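Local coordinates for putative uncharacterized protein (Chaetomium thermophilum, PDB 5IJP) that binds inositol hexakisphosphate through the SPX domain of Vtc4 and probably acts as an inositol polyphosphate sensor in phosphate homeostasis, at residues M78-S81 with R82-V86. Sequence-based numbering, arbitrary orientation.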
loop_
_atom_site.group_PDB
_atom_site.type_symbol
_atom_site.label_atom_id
_atom_site.label_comp_id
_atom_site.label_asym_id
_atom_site.label_seq_id
_atom_site.Cartn_x
_atom_site.Cartn_y
_atom_site.Cartn_z
ATOM N N MET A 78 -5.155 0.202 -10.821
ATOM C CA MET A 78 -6.067 0.228 -11.964
ATOM C C MET A 78 -5.469 0.990 -13.140
ATOM O O MET A 78 -5.705 0.613 -14.289
ATOM C CB MET A 78 -7.421 0.808 -11.563
ATOM C CG MET A 78 -8.363 -0.230 -10.995
ATOM S SD MET A 78 -9.846 0.468 -10.228
ATOM C CE MET A 78 -10.527 1.369 -11.592
ATOM N N GLU A 79 -4.679 2.047 -12.850
ATOM C CA GLU A 79 -3.971 2.845 -13.855
ATOM C C GLU A 79 -2.857 1.997 -14.470
ATOM O O GLU A 79 -2.622 2.087 -15.674
ATOM C CB GLU A 79 -3.399 4.129 -13.235
ATOM C CG GLU A 79 -4.400 5.271 -13.185
ATOM C CD GLU A 79 -4.069 6.438 -12.270
ATOM O OE1 GLU A 79 -3.085 6.347 -11.498
ATOM O OE2 GLU A 79 -4.816 7.441 -12.309
ATOM N N ILE A 80 -2.202 1.149 -13.641
ATOM C CA ILE A 80 -1.150 0.213 -14.050
ATOM C C ILE A 80 -1.765 -0.883 -14.942
ATOM O O ILE A 80 -1.194 -1.198 -15.985
ATOM C CB ILE A 80 -0.366 -0.339 -12.817
ATOM C CG1 ILE A 80 0.569 0.748 -12.232
ATOM C CG2 ILE A 80 0.431 -1.605 -13.159
ATOM C CD1 ILE A 80 0.973 0.560 -10.755
ATOM N N SER A 81 -2.948 -1.417 -14.552
ATOM C CA SER A 81 -3.695 -2.436 -15.305
ATOM C C SER A 81 -4.098 -1.905 -16.686
ATOM O O SER A 81 -4.073 -2.659 -17.661
ATOM C CB SER A 81 -4.932 -2.881 -14.531
ATOM O OG SER A 81 -4.576 -3.569 -13.342
ATOM N N ARG A 82 -4.439 -0.600 -16.760
ATOM C CA ARG A 82 -4.791 0.111 -17.990
ATOM C C ARG A 82 -3.521 0.287 -18.839
ATOM O O ARG A 82 -3.576 0.096 -20.054
ATOM C CB ARG A 82 -5.425 1.473 -17.652
ATOM C CG ARG A 82 -5.921 2.270 -18.860
ATOM C CD ARG A 82 -6.034 3.753 -18.550
ATOM N NE ARG A 82 -4.725 4.373 -18.325
ATOM C CZ ARG A 82 -4.535 5.525 -17.688
ATOM N NH1 ARG A 82 -3.310 6.008 -17.529
ATOM N NH2 ARG A 82 -5.568 6.202 -17.201
ATOM N N ARG A 83 -2.380 0.625 -18.188
ATOM C CA ARG A 83 -1.068 0.797 -18.824
ATOM C C ARG A 83 -0.554 -0.520 -19.409
ATOM O O ARG A 83 0.084 -0.501 -20.462
ATOM C CB ARG A 83 -0.042 1.376 -17.838
ATOM C CG ARG A 83 -0.098 2.893 -17.708
ATOM C CD ARG A 83 1.064 3.431 -16.894
ATOM N NE ARG A 83 2.309 3.457 -17.666
ATOM C CZ ARG A 83 3.501 3.755 -17.162
ATOM N NH1 ARG A 83 3.632 4.051 -15.874
ATOM N NH2 ARG A 83 4.576 3.754 -17.939
ATOM N N ILE A 84 -0.837 -1.654 -18.732
ATOM C CA ILE A 84 -0.455 -2.997 -19.182
ATOM C C ILE A 84 -1.287 -3.368 -20.419
ATOM O O ILE A 84 -0.718 -3.816 -21.412
ATOM C CB ILE A 84 -0.545 -4.053 -18.033
ATOM C CG1 ILE A 84 0.578 -3.828 -16.994
ATOM C CG2 ILE A 84 -0.503 -5.501 -18.570
ATOM C CD1 ILE A 84 0.353 -4.464 -15.617
ATOM N N ALA A 85 -2.619 -3.137 -20.361
ATOM C CA ALA A 85 -3.581 -3.417 -21.432
ATOM C C ALA A 85 -3.250 -2.708 -22.751
ATOM O O ALA A 85 -3.363 -3.329 -23.810
ATOM C CB ALA A 85 -4.988 -3.059 -20.980
ATOM N N VAL A 86 -2.832 -1.425 -22.690
ATOM C CA VAL A 86 -2.471 -0.648 -23.884
ATOM C C VAL A 86 -1.102 -1.076 -24.435
ATOM O O VAL A 86 -0.921 -1.081 -25.652
ATOM C CB VAL A 86 -2.590 0.896 -23.725
ATOM C CG1 VAL A 86 -4.046 1.326 -23.575
ATOM C CG2 VAL A 86 -1.737 1.432 -22.575
#
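Ile80 and Ile84, one helical turn apart on the long helix 52-97, meet through CG2 of Ile80 and CD1 of Ile84 at 3.8 Å. Their side chains run at a slant to each other. In Ile80 the touching methyl lies anti to the backbone N, whereas in Ile84 it is CG1, anti to the carbonyl carbon (chi1 -71°), that carries CD1 back toward the preceding turn. Both residues are buried: Ile123 of helix 110-151 packs on the pair, and helix 171-190 adds Tyr174 at Ile80 and Leu181 at Ile84.

The backbone is regular alpha-helix, as four successive i to i+4 hydrogen bonds attest. Arg82 N donates to Met78 O at 3.0 Å, Arg83 N to Glu79 O at 2.9 Å, Ile84 N to Ile80 O at 2.8 Å and Ala85 N to Ser81 O at 3.1 Å. Their N-H...O angles run from 144° to 158°. Ser81 OG is hydrogen-bonded to a further backbone acceptor, Ala77 O, one turn earlier.

The charged side chains divide between a loose pairing within the helix and a bridge to helix 110-151. Glu79 and Arg82 have opposite charges, yet OE2 of Glu79 and NH2 of Arg82 stand 5.1 Å apart, too far for a salt bridge; instead CG of Glu79 lies over one face of the guanidinium, 4.3 Å from its NH2. Arg83 directs its guanidinium away from the preceding turn to Asp122 and Asp126 of helix 110-151, with a salt bridge from NH2 to the former and from NH1 to the latter.

The buried isoleucine pair, which joins three helices, and the two salt bridges of Arg83 thus mark the face of helix 52-97 turned to the SPX helical bundle, while the Glu79-Arg82 pair would probably add only a weak attraction at this distance.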